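Local coordinates for integron gene cassette protein HFX_CASS2 (Uncultured bacterium, PDB 3FXH) that is of unknown function, is encoded by a mobile integron gene cassette, and folds as an all-helical protein that pairs with a second copy of itself, at residues R36-L41 against A64-K69; D51-L56 against L117-N122; S91-N96 against L125-E130. One frame throughout, in Å; residues are numbered along the deposited sequence.

Contact 1: R36-L41 against A64-K69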
loop_
_atom_site.group_PDB
_atom_site.type_symbol
_atom_site.label_atom_id
_atom_site.label_comp_id
_atom_site.label_asym_id
_atom_site.label_seq_id
_atom_site.Cartn_x
_atom_site.Cartn_y
_atom_site.Cartn_z
ATOM N N ARG A 36 0.395 -6.394 -1.191
ATOM C CA ARG A 36 1.062 -6.942 -2.383
ATOM C C ARG A 36 0.082 -7.607 -3.358
ATOM O O ARG A 36 0.107 -7.333 -4.547
ATOM C CB ARG A 36 2.152 -7.948 -1.980
ATOM C CG ARG A 36 2.849 -8.625 -3.167
ATOM C CD ARG A 36 3.660 -9.836 -2.728
ATOM N NE ARG A 36 2.803 -10.986 -2.435
ATOM C CZ ARG A 36 2.841 -11.675 -1.299
ATOM N NH1 ARG A 36 3.682 -11.322 -0.342
ATOM N NH2 ARG A 36 2.042 -12.715 -1.122
ATOM N N GLU A 37 -0.785 -8.484 -2.861
ATOM C CA GLU A 37 -1.690 -9.218 -3.742
ATOM C C GLU A 37 -2.797 -8.339 -4.333
ATOM O O GLU A 37 -3.233 -8.546 -5.455
ATOM C CB GLU A 37 -2.274 -10.422 -3.019
ATOM C CG GLU A 37 -1.191 -11.448 -2.713
ATOM C CD GLU A 37 -0.536 -11.977 -3.988
ATOM O OE1 GLU A 37 -1.269 -12.397 -4.921
ATOM O OE2 GLU A 37 0.712 -11.964 -4.058
ATOM N N ILE A 38 -3.232 -7.337 -3.581
ATOM C CA ILE A 38 -4.204 -6.406 -4.123
ATOM C C ILE A 38 -3.533 -5.599 -5.217
ATOM O O ILE A 38 -4.128 -5.381 -6.277
ATOM C CB ILE A 38 -4.805 -5.485 -3.045
ATOM C CG1 ILE A 38 -5.684 -6.293 -2.091
ATOM C CG2 ILE A 38 -5.658 -4.393 -3.689
ATOM C CD1 ILE A 38 -6.300 -5.415 -0.964
ATOM N N CYS A 39 -2.285 -5.176 -4.991
ATOM C CA CYS A 39 -1.566 -4.493 -6.070
ATOM C C CYS A 39 -1.534 -5.356 -7.326
ATOM O O CYS A 39 -1.770 -4.859 -8.422
ATOM C CB CYS A 39 -0.151 -4.096 -5.652
ATOM S SG CYS A 39 -0.114 -2.682 -4.523
ATOM N N ARG A 40 -1.240 -6.645 -7.181
ATOM C CA ARG A 40 -1.285 -7.546 -8.356
ATOM C C ARG A 40 -2.659 -7.555 -9.025
ATOM O O ARG A 40 -2.749 -7.527 -10.249
ATOM C CB ARG A 40 -0.919 -8.985 -7.993
ATOM C CG ARG A 40 0.481 -9.188 -7.463
ATOM C CD ARG A 40 0.698 -10.668 -7.192
ATOM N NE ARG A 40 0.709 -11.431 -8.447
ATOM C CZ ARG A 40 0.314 -12.694 -8.565
ATOM N NH1 ARG A 40 -0.129 -13.348 -7.502
ATOM N NH2 ARG A 40 0.356 -13.307 -9.751
ATOM N N LEU A 41 -3.732 -7.629 -8.234
ATOM C CA LEU A 41 -5.074 -7.609 -8.824
ATOM C C LEU A 41 -5.258 -6.333 -9.619
ATOM O O LEU A 41 -5.764 -6.354 -10.734
ATOM C CB LEU A 41 -6.163 -7.698 -7.747
ATOM C CG LEU A 41 -6.178 -9.005 -6.972
ATOM C CD1 LEU A 41 -7.143 -8.938 -5.793
ATOM C CD2 LEU A 41 -6.570 -10.127 -7.937
ATOM N N ALA A 64 -11.382 -13.471 2.571
ATOM C CA ALA A 64 -11.897 -14.745 2.069
ATOM C C ALA A 64 -12.445 -14.594 0.652
ATOM O O ALA A 64 -12.224 -15.448 -0.209
ATOM C CB ALA A 64 -12.973 -15.281 3.001
ATOM N N PHE A 65 -13.174 -13.510 0.413
ATOM C CA PHE A 65 -13.739 -13.264 -0.900
ATOM C C PHE A 65 -12.651 -13.180 -1.976
ATOM O O PHE A 65 -12.769 -13.813 -3.026
ATOM C CB PHE A 65 -14.623 -12.009 -0.909
ATOM C CG PHE A 65 -15.197 -11.694 -2.261
ATOM C CD1 PHE A 65 -14.484 -10.913 -3.166
ATOM C CD2 PHE A 65 -16.440 -12.191 -2.637
ATOM C CE1 PHE A 65 -14.992 -10.633 -4.417
ATOM C CE2 PHE A 65 -16.967 -11.912 -3.887
ATOM C CZ PHE A 65 -16.245 -11.129 -4.779
ATOM N N LEU A 66 -11.598 -12.403 -1.712
ATOM C CA LEU A 66 -10.489 -12.275 -2.654
ATOM C C LEU A 66 -9.817 -13.622 -2.875
ATOM O O LEU A 66 -9.510 -14.000 -4.010
ATOM C CB LEU A 66 -9.443 -11.282 -2.130
ATOM C CG LEU A 66 -9.825 -9.808 -1.969
ATOM C CD1 LEU A 66 -8.577 -9.002 -1.623
ATOM C CD2 LEU A 66 -10.489 -9.258 -3.220
ATOM N N ALA A 67 -9.568 -14.329 -1.777
ATOM C CA ALA A 67 -8.885 -15.621 -1.830
ATOM C C ALA A 67 -9.630 -16.581 -2.748
ATOM O O ALA A 67 -9.022 -17.378 -3.469
ATOM C CB ALA A 67 -8.772 -16.215 -0.425
ATOM N N GLU A 68 -10.955 -16.494 -2.712
ATOM C CA GLU A 68 -11.813 -17.403 -3.448
ATOM C C GLU A 68 -11.987 -16.931 -4.881
ATOM O O GLU A 68 -11.768 -17.694 -5.821
ATOM C CB GLU A 68 -13.176 -17.511 -2.762
ATOM C CG GLU A 68 -14.162 -18.414 -3.483
ATOM C CD GLU A 68 -13.781 -19.875 -3.389
ATOM O OE1 GLU A 68 -13.776 -20.416 -2.263
ATOM O OE2 GLU A 68 -13.488 -20.484 -4.440
ATOM N N LYS A 69 -12.383 -15.673 -5.056
ATOM C CA LYS A 69 -12.619 -15.158 -6.402
ATOM C C LYS A 69 -11.367 -15.264 -7.264
ATOM O O LYS A 69 -11.431 -15.649 -8.434
ATOM C CB LYS A 69 -13.108 -13.705 -6.366
ATOM C CG LYS A 69 -13.238 -13.080 -7.752
ATOM C CD LYS A 69 -14.118 -11.848 -7.729
ATOM C CE LYS A 69 -14.564 -11.455 -9.125
ATOM N NZ LYS A 69 -15.603 -10.389 -9.080
#
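Ile38 and Leu41, one turn apart on helix 24-43, both reach Leu66 of helix 62-69, a small apolar helix-to-helix contact inside an all-helical fold. Ile38 and Leu66 meet with their side chains crossed at about a right angle, and the two branches of the leucine are shared out between the two partners. CD1 of Leu66 comes up against CG1 of Ile38 at 4.0 Å, while CD2 of Leu66 faces CD1 of Leu41 at 4.2 Å. In Leu66 the CG lies anti to the carbonyl carbon (chi1 -65°), which carries the branched end out from its helix toward both partners. Ile38 starts out along the flank of its helix, and it is the CG1 arm that closes the distance. The touch is light, with only 97 Å² buried in all and the nearest CA atoms, those of Ile38 and Leu66, 8.7 Å apart. All three side chains are nevertheless buried, because Ile38 also packs on Leu117, Ala120 and Ile121 of helix 116-131, and Leu41 on Tyr70.

A different chemistry runs along helix 24-43 beside this contact. Arg36, Glu37 and Arg40 form a salt-bridge network, the Glu37 carboxylate meeting each arginine through a different oxygen, and Lys75 N gives OE1 a further hydrogen bond. Arg40 also looks outward, its NE bonded to Gly111 O of the second subunit. From Arg40, NH1 reaches the syn lone pair of Glu37 OE1 at 3.0 Å, the oxygen lying 17° out of the guanidinium plane. On the Arg36 side the bond is straighter: NE meets the anti lone pair of Glu37 OE2 at 2.8 Å, almost in the guanidinium plane, with an N-H...O angle of 166°.

Contact 2: D51-L56 against L117-N122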
loop_
_atom_site.group_PDB
_atom_site.type_symbol
_atom_site.label_atom_id
_atom_site.label_comp_id
_atom_site.label_asym_id
_atom_site.label_seq_id
_atom_site.Cartn_x
_atom_site.Cartn_y
_atom_site.Cartn_z
ATOM N N ASP A 51 -19.563 -0.367 -2.911
ATOM C CA ASP A 51 -20.679 -1.040 -2.252
ATOM C C ASP A 51 -20.319 -2.477 -1.878
ATOM O O ASP A 51 -20.596 -2.923 -0.765
ATOM C CB ASP A 51 -21.959 -0.979 -3.096
ATOM C CG ASP A 51 -22.809 0.250 -2.780
ATOM O OD1 ASP A 51 -22.246 1.268 -2.317
ATOM O OD2 ASP A 51 -24.039 0.198 -2.986
ATOM N N GLN A 52 -19.688 -3.198 -2.799
ATOM C CA GLN A 52 -19.291 -4.567 -2.505
ATOM C C GLN A 52 -18.196 -4.594 -1.445
ATOM O O GLN A 52 -18.198 -5.459 -0.571
ATOM C CB GLN A 52 -18.829 -5.299 -3.765
ATOM C CG GLN A 52 -18.452 -6.737 -3.506
ATOM C CD GLN A 52 -18.048 -7.474 -4.759
ATOM O OE1 GLN A 52 -17.133 -7.054 -5.476
ATOM N NE2 GLN A 52 -18.731 -8.581 -5.040
ATOM N N PHE A 53 -17.257 -3.649 -1.514
ATOM C CA PHE A 53 -16.188 -3.622 -0.536
ATOM C C PHE A 53 -16.742 -3.413 0.876
ATOM O O PHE A 53 -16.349 -4.108 1.808
ATOM C CB PHE A 53 -15.115 -2.571 -0.845
ATOM C CG PHE A 53 -14.126 -2.417 0.276
ATOM C CD1 PHE A 53 -13.138 -3.364 0.463
ATOM C CD2 PHE A 53 -14.251 -1.388 1.199
ATOM C CE1 PHE A 53 -12.262 -3.269 1.532
ATOM C CE2 PHE A 53 -13.388 -1.280 2.265
ATOM C CZ PHE A 53 -12.385 -2.222 2.436
ATOM N N HIS A 54 -17.666 -2.464 1.035
ATOM C CA HIS A 54 -18.230 -2.195 2.355
ATOM C C HIS A 54 -19.072 -3.364 2.876
ATOM O O HIS A 54 -19.084 -3.648 4.076
ATOM C CB HIS A 54 -19.028 -0.874 2.362
ATOM C CG HIS A 54 -18.154 0.339 2.411
ATOM N ND1 HIS A 54 -17.490 0.732 3.556
ATOM C CD2 HIS A 54 -17.799 1.223 1.449
ATOM C CE1 HIS A 54 -16.762 1.805 3.295
ATOM N NE2 HIS A 54 -16.934 2.125 2.025
ATOM N N GLU A 55 -19.762 -4.046 1.968
ATOM C CA GLU A 55 -20.574 -5.204 2.337
ATOM C C GLU A 55 -19.692 -6.358 2.828
ATOM O O GLU A 55 -19.907 -6.907 3.910
ATOM C CB GLU A 55 -21.431 -5.642 1.143
ATOM C CG GLU A 55 -22.120 -6.987 1.295
ATOM C CD GLU A 55 -23.038 -7.306 0.121
ATOM O OE1 GLU A 55 -23.338 -6.381 -0.665
ATOM O OE2 GLU A 55 -23.458 -8.477 -0.015
ATOM N N LEU A 56 -18.690 -6.716 2.032
ATOM C CA LEU A 56 -17.766 -7.787 2.402
ATOM C C LEU A 56 -17.049 -7.518 3.729
ATOM O O LEU A 56 -16.908 -8.410 4.559
ATOM C CB LEU A 56 -16.744 -8.009 1.287
ATOM C CG LEU A 56 -17.372 -8.486 -0.028
ATOM C CD1 LEU A 56 -16.322 -8.570 -1.118
ATOM C CD2 LEU A 56 -18.045 -9.832 0.181
ATOM N N LEU A 117 -10.665 -1.614 -4.215
ATOM C CA LEU A 117 -9.445 -2.350 -3.854
ATOM C C LEU A 117 -8.378 -1.385 -3.302
ATOM O O LEU A 117 -7.557 -1.717 -2.421
ATOM C CB LEU A 117 -8.909 -3.110 -5.066
ATOM C CG LEU A 117 -9.786 -4.254 -5.578
ATOM C CD1 LEU A 117 -9.071 -4.975 -6.737
ATOM C CD2 LEU A 117 -10.111 -5.231 -4.441
ATOM N N LEU A 118 -8.401 -0.166 -3.810
ATOM C CA LEU A 118 -7.420 0.825 -3.373
ATOM C C LEU A 118 -7.815 1.399 -2.020
ATOM O O LEU A 118 -6.962 1.850 -1.257
ATOM C CB LEU A 118 -7.259 1.943 -4.426
ATOM C CG LEU A 118 -6.888 1.415 -5.817
ATOM C CD1 LEU A 118 -7.095 2.469 -6.910
ATOM C CD2 LEU A 118 -5.426 0.911 -5.792
ATOM N N LEU A 119 -9.112 1.415 -1.721
ATOM C CA LEU A 119 -9.534 1.792 -0.375
ATOM C C LEU A 119 -9.036 0.734 0.604
ATOM O O LEU A 119 -8.607 1.039 1.720
ATOM C CB LEU A 119 -11.058 1.907 -0.303
ATOM C CG LEU A 119 -11.756 2.084 1.053
ATOM C CD1 LEU A 119 -11.232 3.281 1.825
ATOM C CD2 LEU A 119 -13.262 2.206 0.856
ATOM N N ALA A 120 -9.084 -0.518 0.174
ATOM C CA ALA A 120 -8.586 -1.613 1.012
ATOM C C ALA A 120 -7.108 -1.434 1.349
ATOM O O ALA A 120 -6.678 -1.750 2.470
ATOM C CB ALA A 120 -8.823 -2.951 0.333
ATOM N N ILE A 121 -6.320 -0.949 0.404
ATOM C CA ILE A 121 -4.900 -0.708 0.680
ATOM C C ILE A 121 -4.722 0.366 1.758
ATOM O O ILE A 121 -3.901 0.222 2.676
ATOM C CB ILE A 121 -4.162 -0.337 -0.592
ATOM C CG1 ILE A 121 -4.047 -1.582 -1.506
ATOM C CG2 ILE A 121 -2.802 0.276 -0.292
ATOM C CD1 ILE A 121 -3.472 -1.283 -2.866
ATOM N N ASN A 122 -5.500 1.439 1.662
ATOM C CA ASN A 122 -5.459 2.471 2.702
ATOM C C ASN A 122 -5.854 1.920 4.078
ATOM O O ASN A 122 -5.221 2.242 5.082
ATOM C CB ASN A 122 -6.333 3.666 2.309
ATOM C CG ASN A 122 -5.648 4.569 1.298
ATOM O OD1 ASN A 122 -4.763 5.332 1.651
ATOM N ND2 ASN A 122 -6.051 4.474 0.029
#
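Apolar packing carries this contact, with the ring of Phe53 on helix 50-58 set against Leu119 and Ala120 of helix 116-131. The ring is approached obliquely at two places: CD2 of Leu119 lies 3.7 Å from CD2 of Phe53, and the methyl CB of Ala120 lies 3.7 Å from CE1 of Phe53. Phe53 and Leu119 cross at about a right angle. With CG anti to the backbone N (chi1 172°), the phenyl group extends from its helix toward the partner, and the small alanine lets the ring come near the backbone, CZ of Phe53 standing 4.1 Å from CA of Ala120. An alanine in place of Phe53 is likely to open a gap beside Leu119 and Ala120 and deprive Phe62 of its edge-to-face ring partner.

His54 adds a lighter touch at the border, its NE2 3.9 Å from the same CD2 of Leu119 that Phe53 meets, while its ND1 makes a weak hydrogen bond with Ala102 O. The segment axes are 10.2 Å apart at closest and inclined at 46°. Phe98 and Ala102 of helix 88-102 also touch Phe53, which thus sits where several helices converge.

One polar feature of helix 116-131 lies beside the packing: Leu118 O takes two donors from Asn122, ND2 at 3.1 Å and the backbone N, from opposite faces of its carbonyl plane. Asn122 also packs on Arg36 of the second subunit. With no hydrogen bond or salt bridge crossing between the two segments, their association probably rests on close apolar fit and on burial of the ring.

Contact 3: S91-N96 against L125-E130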
loop_
_atom_site.group_PDB
_atom_site.type_symbol
_atom_site.label_atom_id
_atom_site.label_comp_id
_atom_site.label_asym_id
_atom_site.label_seq_id
_atom_site.Cartn_x
_atom_site.Cartn_y
_atom_site.Cartn_z
ATOM N N SER A 91 -5.916 -14.127 10.804
ATOM C CA SER A 91 -6.917 -13.943 9.765
ATOM C C SER A 91 -8.201 -13.327 10.323
ATOM O O SER A 91 -8.783 -12.437 9.712
ATOM C CB SER A 91 -7.203 -15.270 9.056
ATOM O OG SER A 91 -6.002 -15.796 8.502
ATOM N N SER A 92 -8.644 -13.811 11.475
ATOM C CA SER A 92 -9.838 -13.272 12.114
ATOM C C SER A 92 -9.627 -11.821 12.543
ATOM O O SER A 92 -10.520 -10.991 12.386
ATOM C CB SER A 92 -10.240 -14.126 13.319
ATOM O OG SER A 92 -10.610 -15.434 12.918
ATOM N N PHE A 93 -8.452 -11.515 13.091
ATOM C CA PHE A 93 -8.142 -10.130 13.458
ATOM C C PHE A 93 -8.219 -9.234 12.233
ATOM O O PHE A 93 -8.830 -8.169 12.268
ATOM C CB PHE A 93 -6.755 -9.991 14.091
ATOM C CG PHE A 93 -6.300 -8.549 14.237
ATOM C CD1 PHE A 93 -6.615 -7.818 15.374
ATOM C CD2 PHE A 93 -5.569 -7.932 13.234
ATOM C CE1 PHE A 93 -6.206 -6.492 15.505
ATOM C CE2 PHE A 93 -5.163 -6.602 13.350
ATOM C CZ PHE A 93 -5.479 -5.887 14.497
ATOM N N ILE A 94 -7.585 -9.667 11.150
ATOM C CA ILE A 94 -7.594 -8.886 9.920
ATOM C C ILE A 94 -9.006 -8.701 9.347
ATOM O O ILE A 94 -9.396 -7.581 9.024
ATOM C CB ILE A 94 -6.626 -9.480 8.875
ATOM C CG1 ILE A 94 -5.184 -9.340 9.370
ATOM C CG2 ILE A 94 -6.783 -8.791 7.506
ATOM C CD1 ILE A 94 -4.188 -10.053 8.511
ATOM N N GLU A 95 -9.775 -9.785 9.219
ATOM C CA GLU A 95 -11.145 -9.663 8.705
ATOM C C GLU A 95 -11.993 -8.706 9.544
ATOM O O GLU A 95 -12.767 -7.911 9.011
ATOM C CB GLU A 95 -11.832 -11.034 8.637
ATOM C CG GLU A 95 -11.169 -12.011 7.678
ATOM C CD GLU A 95 -11.539 -11.776 6.224
ATOM O OE1 GLU A 95 -11.679 -10.604 5.801
ATOM O OE2 GLU A 95 -11.675 -12.774 5.490
ATOM N N ASN A 96 -11.875 -8.811 10.864
ATOM C CA ASN A 96 -12.618 -7.936 11.759
ATOM C C ASN A 96 -12.128 -6.499 11.636
ATOM O O ASN A 96 -12.913 -5.550 11.709
ATOM C CB ASN A 96 -12.494 -8.413 13.208
ATOM C CG ASN A 96 -13.054 -7.408 14.202
ATOM O OD1 ASN A 96 -14.255 -7.389 14.474
ATOM N ND2 ASN A 96 -12.184 -6.569 14.747
ATOM N N LEU A 125 -3.115 0.105 5.823
ATOM C CA LEU A 125 -2.170 0.947 6.560
ATOM C C LEU A 125 -2.717 1.318 7.924
ATOM O O LEU A 125 -1.978 1.410 8.898
ATOM C CB LEU A 125 -1.804 2.217 5.767
ATOM C CG LEU A 125 -1.382 2.010 4.309
ATOM C CD1 LEU A 125 -1.300 3.349 3.576
ATOM C CD2 LEU A 125 -0.062 1.290 4.221
ATOM N N ALA A 126 -4.020 1.543 8.003
ATOM C CA ALA A 126 -4.633 1.825 9.289
ATOM C C ALA A 126 -4.480 0.604 10.200
ATOM O O ALA A 126 -4.278 0.739 11.388
ATOM C CB ALA A 126 -6.096 2.190 9.117
ATOM N N ILE A 127 -4.553 -0.588 9.618
ATOM C CA ILE A 127 -4.454 -1.829 10.389
ATOM C C ILE A 127 -3.025 -2.018 10.889
ATOM O O ILE A 127 -2.802 -2.427 12.031
ATOM C CB ILE A 127 -4.929 -3.045 9.552
ATOM C CG1 ILE A 127 -6.424 -2.920 9.251
ATOM C CG2 ILE A 127 -4.680 -4.373 10.286
ATOM C CD1 ILE A 127 -6.964 -4.026 8.315
ATOM N N LEU A 128 -2.057 -1.685 10.041
ATOM C CA LEU A 128 -0.657 -1.755 10.426
ATOM C C LEU A 128 -0.373 -0.870 11.637
ATOM O O LEU A 128 0.351 -1.259 12.543
ATOM C CB LEU A 128 0.245 -1.344 9.259
ATOM C CG LEU A 128 0.329 -2.339 8.102
ATOM C CD1 LEU A 128 1.196 -1.750 7.000
ATOM C CD2 LEU A 128 0.899 -3.661 8.604
ATOM N N ARG A 129 -0.932 0.331 11.637
ATOM C CA ARG A 129 -0.798 1.216 12.789
ATOM C C ARG A 129 -1.332 0.531 14.049
ATOM O O ARG A 129 -0.714 0.582 15.124
ATOM C CB ARG A 129 -1.559 2.518 12.546
ATOM C CG ARG A 129 -0.907 3.453 11.543
ATOM C CD ARG A 129 -1.562 4.825 11.601
ATOM N NE ARG A 129 -0.911 5.794 10.727
ATOM C CZ ARG A 129 0.272 6.352 10.975
ATOM N NH1 ARG A 129 0.949 6.024 12.067
ATOM N NH2 ARG A 129 0.782 7.236 10.126
ATOM N N GLU A 130 -2.489 -0.108 13.909
ATOM C CA GLU A 130 -3.100 -0.818 15.025
ATOM C C GLU A 130 -2.194 -1.924 15.548
ATOM O O GLU A 130 -2.029 -2.076 16.754
ATOM C CB GLU A 130 -4.452 -1.400 14.617
ATOM C CG GLU A 130 -5.552 -0.369 14.481
ATOM C CD GLU A 130 -6.917 -0.975 14.691
ATOM O OE1 GLU A 130 -7.001 -2.219 14.767
ATOM O OE2 GLU A 130 -7.900 -0.215 14.793
#
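Ile94 and Ile127 mark the nearest backbone approach, their CA atoms 7.7 Å apart, where segment axes at an angle of 126° come within 11.2 Å of each other. The chief side-chain meeting lies beside that point, between Phe93 and Ile127, which slide past each other in opposite directions. CE2 of Phe93 lies 3.8 Å from CG2 of Ile127, the methyl coming to the ring obliquely. Phe93 leaves its helix along the flank, and with CG anti to the backbone N (chi1 169°) the ring end draws nearer to helix 116-131. On Ile127 the two branches divide the work. CG2 touches the ring, while the longer arm ends at CD1, 4.4 Å from the backbone oxygen of Ile94.

The contact thus joins helix 88-102 to the C-terminal helix 116-131 of this all-helical protein, in an interface that is partly buried. Ile127 packs further on Ala97, one turn beyond Phe93, and Ile94 also packs on Ala30 and Ile34 of helix 24-43. Another flank of the C-terminal helix meets the second subunit, Leu125 and Arg129 packing on His32 of that chain.

Glu130 supplies the exposed margin. Its chain is extended beyond CG, and OE1 comes to 4.0 Å from CZ of Phe93, with the carboxylate plane turned 58° from the ring plane. That oxygen has a stronger partner in Arg100, whose NH2 makes a salt bridge with it. Phe93 also touches Arg100, so the aromatic ring, the carboxylate and the arginine gather at this edge of the interface. On the far side of helix 88-102, Glu95 points away from Ile127 and accepts hydrogen bonds from Ile63 N at OE1 and from Ala64 N at OE2.

Overall arrangement
Contacts 1 and 2 are buried and packed against each other: Ile38 CD1 lies 3.8 Å from Ala120 CB, and Phe65 packs on Gln52 and Leu56. Contact 3, partly buried, lies on the opposite side of the chain's centre from contact 1, their centres about 16 Å apart. Helix 116-131 serves both contacts 2 and 3 through successive segments. Contacts 1 and 3 are tied through the Glu95 carboxylate, which reaches the start of helix 62-69. Aliphatic groups alone make contact 1, an aromatic ring dominates contact 2, and contact 3 adds a carboxylate at its exposed margin. All three adjoin the second subunit.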